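Penicillin-binding protein 2B (Streptococcus pneumoniae, PDB 2WAD) probably forms peptide cross-links between adjacent glycan strands of cell-wall peptidoglycan, as a transpeptidase of the elongation machinery, and binds penicillin. Local coordinates at residues S394-E398 / K573-S577; L471-M475 / Y507-F512; S489-L495 / R541-V547; S499-P504 / D521-Q527; F588-H593 / S611-K615. Residue numbers count along the deposited sequence, not the author numbering.

Interaction 1 of 5, residues S394-E398 / K573-S577; sequences SSGWE and KVNIS
A loop leading into a helix can be shaped to fit the helix beside it. Here the C-terminal end of helix 389-398 (Ser-394 to Glu-398) meets such a loop. Val-574, chi1 t, brings CG1 to 4.0 Å from Glu-398 OE1. Asn-575 (phi/psi -84/54) centres an inverse gamma turn, closed by a weak hydrogen bond from Ile-576 N to Val-574 O of 2.9 Å; Asn-575 O lies 3.4 Å from Glu-398 CG. The carboxylate instead bonds Thr-481 through OE2. Extended Ile-576 (-130/155, chi1 p) has its CA 6.4 Å from Glu-398 CA. Ile-576 CG2 sits 4.2 Å from Trp-397 CE3, at the indole edge, and 4.0 Å from Glu-398 CG, while Ile-576 CD1 reaches 3.9 Å from Ser-394 OG, itself bonded to Ala-390 O. Ser-577, chi1 p, is the N-cap of helix 578-593, OG accepting from Asp-580 N. The contact thus seats the start of that helix beside the one following the probable nucleophile Ser-386, within the helical part of the transpeptidase fold.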
# COMPACT_ATOMS: atom_id res chain seq x y z
N SER A 394 26.82 10.75 8.43
CA SER A 394 27.29 9.71 7.52
C SER A 394 27.81 10.35 6.22
O SER A 394 28.85 9.98 5.69
CB SER A 394 26.16 8.73 7.19
OG SER A 394 25.70 8.05 8.34
N SER A 395 27.07 11.32 5.70
CA SER A 395 27.46 12.01 4.48
C SER A 395 28.80 12.72 4.66
O SER A 395 29.56 12.81 3.71
CB SER A 395 26.36 12.98 4.06
OG SER A 395 26.47 13.29 2.68
N GLY A 396 29.06 13.23 5.86
CA GLY A 396 30.34 13.80 6.24
C GLY A 396 31.49 12.81 6.14
O GLY A 396 32.56 13.15 5.64
N TRP A 397 31.30 11.59 6.63
CA TRP A 397 32.31 10.55 6.48
C TRP A 397 32.52 10.16 5.00
O TRP A 397 33.66 10.05 4.58
CB TRP A 397 31.94 9.31 7.30
CG TRP A 397 32.10 9.50 8.79
CD1 TRP A 397 33.14 10.14 9.42
CD2 TRP A 397 31.23 9.05 9.82
NE1 TRP A 397 32.96 10.11 10.77
CE2 TRP A 397 31.79 9.46 11.04
CE3 TRP A 397 30.02 8.34 9.83
CZ2 TRP A 397 31.18 9.19 12.27
CZ3 TRP A 397 29.40 8.08 11.05
CH2 TRP A 397 29.99 8.51 12.26
N GLU A 398 31.44 9.96 4.24
CA GLU A 398 31.52 9.54 2.84
C GLU A 398 32.28 10.50 1.94
O GLU A 398 33.03 10.07 1.06
CB GLU A 398 30.16 9.22 2.21
CG GLU A 398 29.39 8.16 2.95
CD GLU A 398 28.00 7.97 2.40
OE1 GLU A 398 27.45 6.87 2.58
OE2 GLU A 398 27.45 8.93 1.82
N LYS A 573 23.98 -1.24 0.88
CA LYS A 573 24.72 -1.16 2.13
C LYS A 573 25.22 0.26 2.23
O LYS A 573 25.91 0.68 1.31
CB LYS A 573 25.94 -2.09 2.12
CG LYS A 573 26.52 -2.30 3.50
CD LYS A 573 27.84 -3.06 3.47
CE LYS A 573 28.31 -3.39 4.88
NZ LYS A 573 28.30 -2.15 5.70
N VAL A 574 24.91 0.97 3.31
CA VAL A 574 25.40 2.33 3.51
C VAL A 574 26.94 2.35 3.48
O VAL A 574 27.59 1.53 4.12
CB VAL A 574 24.89 2.95 4.86
CG1 VAL A 574 25.45 4.39 5.05
CG2 VAL A 574 23.33 2.91 4.93
N ASN A 575 27.49 3.33 2.77
CA ASN A 575 28.93 3.40 2.46
C ASN A 575 29.78 4.04 3.56
O ASN A 575 30.54 5.00 3.32
CB ASN A 575 29.17 4.11 1.12
CG ASN A 575 30.61 3.98 0.65
OD1 ASN A 575 31.26 2.98 0.96
ND2 ASN A 575 31.13 4.98 -0.05
N ILE A 576 29.66 3.52 4.78
CA ILE A 576 30.51 4.02 5.85
C ILE A 576 31.14 2.81 6.51
O ILE A 576 30.57 1.73 6.47
CB ILE A 576 29.74 4.80 6.92
CG1 ILE A 576 28.59 3.95 7.51
CG2 ILE A 576 29.27 6.11 6.35
CD1 ILE A 576 27.75 4.70 8.55
N SER A 577 32.29 3.00 7.15
CA SER A 577 33.03 1.88 7.73
C SER A 577 32.26 1.30 8.92
O SER A 577 31.35 1.92 9.47
CB SER A 577 34.40 2.35 8.21
OG SER A 577 34.24 3.30 9.24

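Interaction 2 of 5, residues L471-M475 / Y507-F512; sequences LESAM and YNFANF. Unlike the reference sequence in segment 507-512: Asn-508 (reference Ser), Phe-512 (reference Tyr).
Met-475, Tyr-507 and Leu-471 give up the most surface where the first turn of helix 471-484 meets the start of helix 509-515, a small case of thioether and aromatic groups packing at a helix junction. The CA register is Leu-471 to Phe-509 at 6.7 Å and Met-475 to Phe-512 at 5.9 Å. Met-475 (chi1 t, chi2 p) places CG over the face of Tyr-507, 3.8 Å from the ring centroid and 22° off its normal, a CH-pi contact. Its SD makes Met-aromatic contacts with both rings, 5.0 Å from the Tyr-507 centroid and 5.3 Å from that of Phe-512, at whose edge it lies. Met-475 CE closes to 3.5 Å from Phe-512 CA. Tyr-507 precedes the helix in an extended conformation (phi/psi -167/159), chi1 p, and its OH approaches Glu-472 CA at 3.4 Å; a water donates to Glu-472 O at 2.9 Å and weakly meets Tyr-507 OH at 3.4 Å. Leu-471 (t, p) has CG 4.2 Å from Tyr-507 CE2, CD1 3.8 Å from Phe-512 CB and CD2 3.7 Å from Phe-509 N. Asn-508 is the N-cap of helix 509-515, Asn-511 N donating to Asn-508 OD1 at 2.9 Å. Farther along helix 471-484, Leu-478 packs on Phe-512 and Arg-479 on Tyr-507, while Phe-509 meets Phe-415 edge-to-face.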
# COMPACT_ATOMS: atom_id res chain seq x y z
N LEU A 471 26.94 24.18 -4.85
CA LEU A 471 25.65 23.96 -4.20
C LEU A 471 24.87 22.76 -4.75
O LEU A 471 24.40 21.91 -3.99
CB LEU A 471 24.82 25.24 -4.31
CG LEU A 471 23.39 25.23 -3.78
CD1 LEU A 471 23.39 24.79 -2.30
CD2 LEU A 471 22.77 26.62 -3.99
N GLU A 472 24.74 22.66 -6.07
CA GLU A 472 24.00 21.54 -6.63
C GLU A 472 24.66 20.22 -6.35
O GLU A 472 24.00 19.21 -6.05
CB GLU A 472 23.79 21.70 -8.13
CG GLU A 472 22.83 22.83 -8.44
CD GLU A 472 22.38 22.82 -9.89
OE1 GLU A 472 21.66 23.77 -10.27
OE2 GLU A 472 22.74 21.88 -10.62
N SER A 473 25.99 20.24 -6.50
CA SER A 473 26.83 19.08 -6.24
C SER A 473 26.63 18.62 -4.78
O SER A 473 26.39 17.43 -4.51
CB SER A 473 28.27 19.51 -6.51
OG SER A 473 29.22 18.64 -5.95
N ALA A 474 26.71 19.58 -3.86
CA ALA A 474 26.57 19.35 -2.43
C ALA A 474 25.20 18.81 -2.01
O ALA A 474 25.12 17.78 -1.34
CB ALA A 474 26.91 20.60 -1.67
N MET A 475 24.13 19.47 -2.46
CA MET A 475 22.76 19.00 -2.21
C MET A 475 22.56 17.59 -2.77
O MET A 475 21.88 16.75 -2.17
CB MET A 475 21.74 19.99 -2.78
CG MET A 475 20.28 19.63 -2.46
SD MET A 475 19.88 19.63 -0.69
CE MET A 475 18.71 20.98 -0.63
N TYR A 507 15.92 24.76 -5.29
CA TYR A 507 16.30 25.07 -3.90
C TYR A 507 17.48 26.02 -3.89
O TYR A 507 18.23 26.08 -4.86
CB TYR A 507 16.70 23.79 -3.15
CG TYR A 507 17.76 23.03 -3.92
CD1 TYR A 507 17.40 22.08 -4.88
CD2 TYR A 507 19.10 23.30 -3.72
CE1 TYR A 507 18.38 21.42 -5.61
CE2 TYR A 507 20.08 22.65 -4.45
CZ TYR A 507 19.71 21.72 -5.41
OH TYR A 507 20.69 21.08 -6.13
N ASN A 508 17.68 26.72 -2.77
CA ASN A 508 18.85 27.57 -2.57
C ASN A 508 19.76 27.10 -1.42
O ASN A 508 19.55 26.06 -0.82
CB ASN A 508 18.40 29.00 -2.29
CG ASN A 508 17.54 29.11 -1.04
OD1 ASN A 508 17.74 28.38 -0.07
ND2 ASN A 508 16.56 30.00 -1.06
N PHE A 509 20.77 27.91 -1.11
CA PHE A 509 21.75 27.58 -0.08
C PHE A 509 21.15 27.40 1.31
O PHE A 509 21.58 26.51 2.05
CB PHE A 509 22.88 28.61 -0.05
CG PHE A 509 23.84 28.44 1.10
CD1 PHE A 509 24.80 27.46 1.07
CD2 PHE A 509 23.78 29.29 2.20
CE1 PHE A 509 25.68 27.31 2.14
CE2 PHE A 509 24.65 29.15 3.27
CZ PHE A 509 25.61 28.16 3.25
N ALA A 510 20.22 28.27 1.68
CA ALA A 510 19.56 28.17 2.98
C ALA A 510 18.80 26.85 3.10
O ALA A 510 18.79 26.23 4.18
CB ALA A 510 18.64 29.40 3.26
N ASN A 511 18.18 26.40 2.01
CA ASN A 511 17.50 25.11 1.96
C ASN A 511 18.42 23.90 2.18
O ASN A 511 18.08 22.97 2.91
CB ASN A 511 16.76 24.92 0.63
CG ASN A 511 15.67 25.97 0.37
OD1 ASN A 511 15.06 26.56 1.29
ND2 ASN A 511 15.41 26.18 -0.92
N PHE A 512 19.57 23.89 1.51
CA PHE A 512 20.59 22.87 1.68
C PHE A 512 20.99 22.76 3.15
O PHE A 512 20.98 21.67 3.71
CB PHE A 512 21.82 23.22 0.81
CG PHE A 512 23.08 22.44 1.14
CD1 PHE A 512 23.17 21.08 0.91
CD2 PHE A 512 24.18 23.09 1.68
CE1 PHE A 512 24.33 20.37 1.20
CE2 PHE A 512 25.34 22.39 1.98
CZ PHE A 512 25.42 21.04 1.75
O HOH W 1 21.62 18.01 -7.28

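Interaction 3 of 5, residues S489-L495 / R541-V547; sequences SATGIDL and RLAPHIV. Unlike the reference sequence in segment 489-495: Ser-489 (reference Thr). Unlike the reference sequence in segment 541-547: Leu-542 (reference Val), His-545 (reference Arg).
The ring of Pro-544 packs against Thr-491 and Ile-493, with Pro-544 CD 3.2 Å from Thr-491 O and Pro-544 CG 4.1 Å from Ile-493 CB. Loop 489-495 and segment 541-547, which starts on the end of strand 540-542, run in the same direction, Gly-492 CA 4.8 Å from Ala-543 CA and Ile-493 CA 4.9 Å from Pro-544 CA. Direct backbone pairing is replaced by a CA-H...O contact from Ile-493 CA to Pro-544 O (3.3 Å) and by a water donating to Gly-492 O at 2.6 Å and Pro-544 O at 2.9 Å. Gly-492 (phi/psi 91/5) is the middle residue of an ST turn in which Ile-493 N donates to Thr-491 OG1 at 3.3 Å, an oxygen also bonded to Glu-498; an added CB would fall 3.0 Å from Ala-543 CB. Asp-494, chi1 p and centre of an inverse gamma turn, accepts from Ile-546 N at OD1 (2.9 Å) and Val-547 N at OD2 (3.1 Å), and OD2 also bonds Tyr-272. Beside it Ile-546 CD1 packs 3.8 Å from both Ile-493 CD1 and Leu-495 CG. At the other end extended Arg-541 bonds Ala-490 O weakly through NH2 at 2.6 Å, its guanidinium being held also by Asn-572 and Gln-530. A carboxylate receiving two successive backbone amides here fixes the entry to strand 547-553 of the mixed sheet.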
# COMPACT_ATOMS: atom_id res chain seq x y z
N SER A 489 13.93 8.19 -0.92
CA SER A 489 13.96 7.18 -1.98
C SER A 489 12.87 6.16 -1.71
O SER A 489 12.40 6.08 -0.57
CB SER A 489 15.33 6.48 -2.05
OG SER A 489 15.68 5.95 -0.78
N ALA A 490 12.49 5.41 -2.74
CA ALA A 490 11.62 4.24 -2.60
C ALA A 490 12.09 3.31 -1.50
O ALA A 490 13.27 2.97 -1.45
CB ALA A 490 11.53 3.45 -3.93
N THR A 491 11.15 2.85 -0.67
CA THR A 491 11.45 1.91 0.41
C THR A 491 11.50 0.46 -0.03
O THR A 491 12.17 -0.36 0.61
CB THR A 491 10.46 2.03 1.61
OG1 THR A 491 9.15 1.63 1.21
CG2 THR A 491 10.37 3.45 2.11
N GLY A 492 10.78 0.13 -1.10
CA GLY A 492 10.63 -1.27 -1.53
C GLY A 492 9.42 -1.99 -0.95
O GLY A 492 9.25 -3.21 -1.11
N ILE A 493 8.59 -1.25 -0.21
CA ILE A 493 7.49 -1.91 0.49
C ILE A 493 6.53 -2.56 -0.52
O ILE A 493 6.37 -2.04 -1.63
CB ILE A 493 6.73 -0.97 1.41
CG1 ILE A 493 5.87 -1.79 2.39
CG2 ILE A 493 5.91 0.04 0.63
CD1 ILE A 493 5.07 -0.94 3.31
N ASP A 494 5.95 -3.70 -0.14
CA ASP A 494 5.09 -4.50 -1.01
C ASP A 494 3.65 -3.96 -1.12
O ASP A 494 2.67 -4.65 -0.81
CB ASP A 494 5.12 -5.98 -0.57
CG ASP A 494 4.79 -6.18 0.93
OD1 ASP A 494 4.88 -5.21 1.75
OD2 ASP A 494 4.51 -7.35 1.31
N LEU A 495 3.54 -2.71 -1.56
CA LEU A 495 2.25 -2.10 -1.86
C LEU A 495 2.42 -1.41 -3.21
O LEU A 495 3.54 -1.03 -3.55
CB LEU A 495 1.83 -1.08 -0.78
CG LEU A 495 1.42 -1.64 0.59
CD1 LEU A 495 1.19 -0.54 1.62
CD2 LEU A 495 0.21 -2.58 0.52
N ARG A 541 20.28 -1.97 4.38
CA ARG A 541 18.91 -1.49 4.33
C ARG A 541 18.03 -2.55 3.69
O ARG A 541 18.37 -3.13 2.67
CB ARG A 541 18.93 -0.25 3.45
CG ARG A 541 17.58 0.41 3.25
CD ARG A 541 17.87 1.65 2.43
NE ARG A 541 16.63 2.12 1.87
CZ ARG A 541 16.39 2.31 0.58
NH1 ARG A 541 17.33 2.14 -0.33
NH2 ARG A 541 15.18 2.71 0.24
N LEU A 542 16.90 -2.83 4.33
CA LEU A 542 16.06 -3.95 3.94
C LEU A 542 14.68 -3.45 3.52
O LEU A 542 14.14 -2.53 4.12
CB LEU A 542 15.92 -4.91 5.13
CG LEU A 542 17.15 -5.65 5.68
CD1 LEU A 542 16.68 -6.72 6.69
CD2 LEU A 542 17.99 -6.31 4.58
N ALA A 543 14.13 -4.03 2.46
CA ALA A 543 12.78 -3.68 2.04
C ALA A 543 11.82 -4.15 3.13
O ALA A 543 11.90 -5.30 3.58
CB ALA A 543 12.43 -4.34 0.71
N PRO A 544 10.88 -3.27 3.51
CA PRO A 544 9.84 -3.64 4.45
C PRO A 544 8.81 -4.50 3.73
O PRO A 544 8.53 -4.28 2.55
CB PRO A 544 9.22 -2.30 4.89
CG PRO A 544 9.87 -1.24 4.10
CD PRO A 544 10.76 -1.88 3.05
N HIS A 545 8.31 -5.54 4.40
CA HIS A 545 7.38 -6.42 3.73
C HIS A 545 6.27 -6.74 4.73
O HIS A 545 6.56 -7.05 5.90
CB HIS A 545 8.04 -7.67 3.09
CG HIS A 545 8.75 -8.57 4.05
ND1 HIS A 545 8.16 -9.69 4.60
CD2 HIS A 545 10.03 -8.57 4.50
CE1 HIS A 545 9.03 -10.31 5.38
NE2 HIS A 545 10.17 -9.64 5.34
N ILE A 546 5.03 -6.59 4.28
CA ILE A 546 3.86 -6.80 5.10
C ILE A 546 3.43 -8.28 5.04
O ILE A 546 2.82 -8.81 5.97
CB ILE A 546 2.70 -5.91 4.60
CG1 ILE A 546 3.05 -4.44 4.71
CG2 ILE A 546 1.42 -6.20 5.38
CD1 ILE A 546 2.29 -3.52 3.77
N VAL A 547 3.74 -8.93 3.91
CA VAL A 547 3.45 -10.35 3.75
C VAL A 547 4.60 -11.21 4.26
O VAL A 547 5.75 -10.91 3.97
CB VAL A 547 3.11 -10.70 2.30
CG1 VAL A 547 3.00 -12.21 2.15
CG2 VAL A 547 1.79 -10.01 1.87
O HOH W 2 8.67 -5.49 -0.10

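Interaction 4 of 5, residues S499-P504 / D521-Q527; sequences STGLVP and DNYTPMQ. Unlike the reference sequence in segment 499-504: Leu-502 (reference Phe).
Two backbone hydrogen bonds tie Leu-502 to Asn-522, from Leu-502 N to Asn-522 O at 2.9 Å and from Asn-522 N to Leu-502 O at 3.0 Å. They define a single antiparallel bridge, a hydrogen-bonded pair, with Gly-501 opposite Tyr-523 (CA to CA 4.6 Å) and Val-503 opposite Asp-521 (5.0 Å). Gly-501 (phi/psi 110/174) brings its CA within 3.2 Å of Asn-522 O, where a side chain would clash; its N donates to Ser-499 OG at 3.2 Å, an ST turn. Ser-499 O accepts at 2.9 Å from a water that in turn accepts from Thr-524 OG1 at 2.7 Å. Gln-527 (chi1 m, chi2 t) uses both ends of its amide: NE2 donates to Thr-500 O at 3.0 Å and also serves Ser-489 O, while OE1 accepts from Thr-524 N at 2.9 Å. Gln-527 N donates to Thr-524 OG1 at 3.1 Å. Asp-521, chi1 m, lies with OD1 3.2 Å from Pro-504 CD and is salt-bridged to Arg-479, which also holds Pro-504 O. Apolar contact is modest, Leu-502 CB lying 3.9 Å from Asn-522 CB and Ser-499 CB 3.7 Å from Thr-524 CG2. The reciprocal Thr-524 and Gln-527 bonds are a capping box at the N-terminus of helix 525-536, combined, just before the helix, with a single beta bridge from Asn-522 to loop 499-504.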
# COMPACT_ATOMS: atom_id res chain seq x y z
N SER A 499 4.33 7.01 -1.53
CA SER A 499 5.02 8.29 -1.68
C SER A 499 6.52 8.13 -1.44
O SER A 499 6.92 7.40 -0.54
CB SER A 499 4.49 9.29 -0.65
OG SER A 499 5.20 10.51 -0.76
N THR A 500 7.35 8.79 -2.24
CA THR A 500 8.79 8.81 -1.97
C THR A 500 9.28 10.11 -1.33
O THR A 500 10.48 10.33 -1.20
CB THR A 500 9.65 8.48 -3.21
OG1 THR A 500 9.45 9.49 -4.20
CG2 THR A 500 9.29 7.12 -3.79
N GLY A 501 8.34 10.94 -0.88
CA GLY A 501 8.66 12.16 -0.16
C GLY A 501 8.38 13.44 -0.92
O GLY A 501 7.99 13.41 -2.09
N LEU A 502 8.53 14.59 -0.26
CA LEU A 502 8.47 15.86 -0.98
C LEU A 502 9.90 16.37 -1.01
O LEU A 502 10.40 16.78 0.04
CB LEU A 502 7.56 16.87 -0.26
CG LEU A 502 6.98 18.04 -1.06
CD1 LEU A 502 5.87 18.76 -0.30
CD2 LEU A 502 8.03 19.06 -1.48
N VAL A 503 10.51 16.37 -2.20
CA VAL A 503 11.94 16.63 -2.37
C VAL A 503 12.08 17.66 -3.49
O VAL A 503 12.13 17.32 -4.67
CB VAL A 503 12.68 15.33 -2.80
CG1 VAL A 503 14.21 15.59 -2.90
CG2 VAL A 503 12.36 14.16 -1.85
N PRO A 504 12.15 18.94 -3.11
CA PRO A 504 12.11 20.01 -4.09
C PRO A 504 13.35 20.06 -4.98
O PRO A 504 14.49 20.06 -4.49
CB PRO A 504 11.93 21.27 -3.25
CG PRO A 504 11.44 20.76 -1.85
CD PRO A 504 12.09 19.43 -1.72
N ASP A 521 13.52 18.67 3.11
CA ASP A 521 12.77 17.59 2.45
C ASP A 521 11.82 16.96 3.48
O ASP A 521 12.21 16.83 4.65
CB ASP A 521 13.75 16.52 1.93
CG ASP A 521 14.60 17.02 0.78
OD1 ASP A 521 14.28 18.08 0.22
OD2 ASP A 521 15.60 16.37 0.42
N ASN A 522 10.61 16.57 3.06
CA ASN A 522 9.61 15.82 3.83
C ASN A 522 9.60 14.32 3.48
O ASN A 522 9.67 13.96 2.31
CB ASN A 522 8.17 16.30 3.51
CG ASN A 522 7.85 17.71 4.05
OD1 ASN A 522 6.76 17.95 4.58
ND2 ASN A 522 8.78 18.64 3.89
N TYR A 523 9.45 13.46 4.49
CA TYR A 523 9.51 12.02 4.34
C TYR A 523 8.27 11.35 4.94
O TYR A 523 7.59 11.95 5.78
CB TYR A 523 10.75 11.50 5.07
CG TYR A 523 12.06 12.13 4.64
CD1 TYR A 523 12.41 12.27 3.28
CD2 TYR A 523 12.95 12.60 5.58
CE1 TYR A 523 13.62 12.84 2.89
CE2 TYR A 523 14.14 13.19 5.21
CZ TYR A 523 14.48 13.28 3.87
OH TYR A 523 15.69 13.87 3.56
N THR A 524 7.97 10.13 4.50
CA THR A 524 6.86 9.36 5.06
C THR A 524 7.30 8.62 6.34
O THR A 524 8.48 8.43 6.59
CB THR A 524 6.38 8.26 4.11
OG1 THR A 524 7.41 7.27 4.02
CG2 THR A 524 6.08 8.80 2.71
N PRO A 525 6.34 8.19 7.17
CA PRO A 525 6.71 7.46 8.38
C PRO A 525 7.39 6.12 8.05
O PRO A 525 8.26 5.69 8.80
CB PRO A 525 5.37 7.28 9.13
CG PRO A 525 4.51 8.44 8.65
CD PRO A 525 4.95 8.71 7.20
N MET A 526 7.03 5.46 6.94
CA MET A 526 7.68 4.23 6.53
C MET A 526 9.16 4.46 6.21
O MET A 526 10.02 3.67 6.62
CB MET A 526 6.91 3.55 5.38
CG MET A 526 7.45 2.22 4.89
SD MET A 526 7.27 0.91 6.15
CE MET A 526 5.49 0.87 6.30
N GLN A 527 9.46 5.54 5.49
CA GLN A 527 10.86 5.92 5.20
C GLN A 527 11.66 6.14 6.49
O GLN A 527 12.84 5.73 6.60
CB GLN A 527 10.92 7.17 4.31
CG GLN A 527 10.44 6.97 2.84
CD GLN A 527 10.44 8.25 2.04
OE1 GLN A 527 9.81 9.22 2.43
NE2 GLN A 527 11.13 8.27 0.90
O HOH W 3 6.95 5.74 1.81

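Interaction 5 of 5, residues F588-H593 / S611-K615; sequences FYQVSH and SISGK. Unlike the reference sequence in segment 588-593: Ser-592 (reference Ala).
Two hydrogen bonds join the end of helix 578-593 to strand 613-616, the edge strand of the antiparallel transpeptidase sheet, where Lys-615 probably opens the KTG-type motif of penicillin-binding enzymes. Gly-614 N donates to Phe-588 O at 3.0 Å, and Ser-592 OG (chi1 p) to Ile-612 O at 2.6 Å. His-593, chi1 m, donates from ND1 to Tyr-589 O at 2.9 Å and brings CE1 to 3.2 Å from Ile-612 O. The short axes cross at 90°, 5.6 Å apart, Tyr-589 CA lying 4.5 Å from Ser-613 CA. At extended Gly-614 (phi/psi -173/-166) the two backbones meet, with a CA-H...O contact from Phe-588 CA to Gly-614 O of 3.3 Å, the same oxygen 3.3 Å from Val-591 CB. Lys-615 NZ leads off to Ser-443 OG, beside the probable nucleophile Ser-386. Its stem stays with the helix: Lys-615 CB rides over the face of Phe-588 (chi1 m), 3.9 Å from the ring centroid.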
# COMPACT_ATOMS: atom_id res chain seq x y z
N PHE A 588 23.35 7.16 19.53
CA PHE A 588 21.95 6.79 19.81
C PHE A 588 21.81 6.18 21.20
O PHE A 588 20.75 6.25 21.84
CB PHE A 588 21.37 5.82 18.76
CG PHE A 588 20.87 6.49 17.50
CD1 PHE A 588 21.52 7.60 16.97
CD2 PHE A 588 19.74 6.01 16.84
CE1 PHE A 588 21.08 8.21 15.79
CE2 PHE A 588 19.28 6.64 15.67
CZ PHE A 588 19.96 7.74 15.16
N TYR A 589 22.87 5.54 21.67
CA TYR A 589 22.81 4.92 22.99
C TYR A 589 22.87 5.97 24.10
O TYR A 589 22.13 5.89 25.07
CB TYR A 589 23.93 3.89 23.17
CG TYR A 589 23.97 3.31 24.58
CD1 TYR A 589 23.18 2.21 24.93
CD2 TYR A 589 24.78 3.87 25.56
CE1 TYR A 589 23.20 1.69 26.20
CE2 TYR A 589 24.81 3.35 26.84
CZ TYR A 589 24.02 2.25 27.14
OH TYR A 589 24.02 1.71 28.40
N GLN A 590 23.75 6.96 23.93
CA GLN A 590 23.89 8.07 24.87
C GLN A 590 22.71 9.06 24.85
O GLN A 590 22.48 9.76 25.83
CB GLN A 590 25.24 8.77 24.64
CG GLN A 590 26.48 7.89 25.02
CD GLN A 590 27.83 8.63 25.03
OE1 GLN A 590 27.90 9.87 25.09
NE2 GLN A 590 28.91 7.87 24.95
N VAL A 591 21.98 9.14 23.74
CA VAL A 591 20.78 9.95 23.67
C VAL A 591 19.82 9.46 24.77
O VAL A 591 19.08 10.26 25.35
CB VAL A 591 20.06 9.75 22.31
CG1 VAL A 591 18.60 10.18 22.37
CG2 VAL A 591 20.79 10.49 21.19
N SER A 592 19.84 8.16 25.04
CA SER A 592 18.88 7.58 25.98
C SER A 592 19.49 7.19 27.33
O SER A 592 18.74 6.85 28.23
CB SER A 592 18.18 6.36 25.38
OG SER A 592 19.13 5.38 24.99
N HIS A 593 20.81 7.23 27.46
CA HIS A 593 21.49 6.77 28.68
C HIS A 593 22.41 7.84 29.27
O HIS A 593 22.99 7.61 30.33
CB HIS A 593 22.28 5.47 28.45
CG HIS A 593 21.41 4.28 28.14
ND1 HIS A 593 20.86 4.06 26.90
CD2 HIS A 593 21.02 3.24 28.92
CE1 HIS A 593 20.15 2.94 26.93
NE2 HIS A 593 20.23 2.43 28.14
N SER A 611 16.92 -2.44 26.92
CA SER A 611 17.77 -1.32 26.58
C SER A 611 17.40 -0.75 25.21
O SER A 611 17.39 -1.47 24.21
CB SER A 611 19.23 -1.78 26.57
OG SER A 611 20.07 -0.72 26.14
N ILE A 612 17.10 0.54 25.18
CA ILE A 612 16.62 1.26 24.01
C ILE A 612 17.65 2.31 23.59
O ILE A 612 18.19 3.04 24.44
CB ILE A 612 15.28 1.98 24.33
CG1 ILE A 612 14.21 0.93 24.66
CG2 ILE A 612 14.85 2.84 23.15
CD1 ILE A 612 12.86 1.48 24.93
N SER A 613 17.94 2.35 22.28
CA SER A 613 18.77 3.39 21.67
C SER A 613 17.89 4.18 20.70
O SER A 613 16.95 3.64 20.11
CB SER A 613 19.93 2.74 20.93
OG SER A 613 20.74 1.97 21.81
N GLY A 614 18.15 5.47 20.53
CA GLY A 614 17.27 6.23 19.66
C GLY A 614 17.74 7.65 19.42
O GLY A 614 18.88 8.00 19.74
N LYS A 615 16.84 8.47 18.88
CA LYS A 615 17.18 9.87 18.56
C LYS A 615 15.86 10.66 18.53
O LYS A 615 14.86 10.18 18.01
CB LYS A 615 17.90 9.94 17.20
CG LYS A 615 18.31 11.32 16.71
CD LYS A 615 19.42 11.88 17.59
CE LYS A 615 19.72 13.35 17.27
NZ LYS A 615 18.62 14.29 17.73

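All five contacts lie in the transpeptidase domain, and their chemistry changes with the elements they join. Interactions 3 and 5 are the buried ones; 1, 2 and 4 are partly exposed. Interactions 1 and 5 hold opposite ends of helix 578-593, the first by mainly van der Waals contact of the residues just before its N-cap, the second by hydrogen bonds to an edge strand near the probable nucleophile Ser-386. Interaction 2 is likewise mainly apolar and aromatic, whereas 3 and 4 join largely non-regular segments, with a strand end in 3 and a helix start in 4, through backbone, side-chain and water-mediated bonds. These two touch: Gln-527 NE2 lies 2.9 Å from Ser-489 O. Arg-479 of helix 471-484 connects the surroundings of 2 and 4.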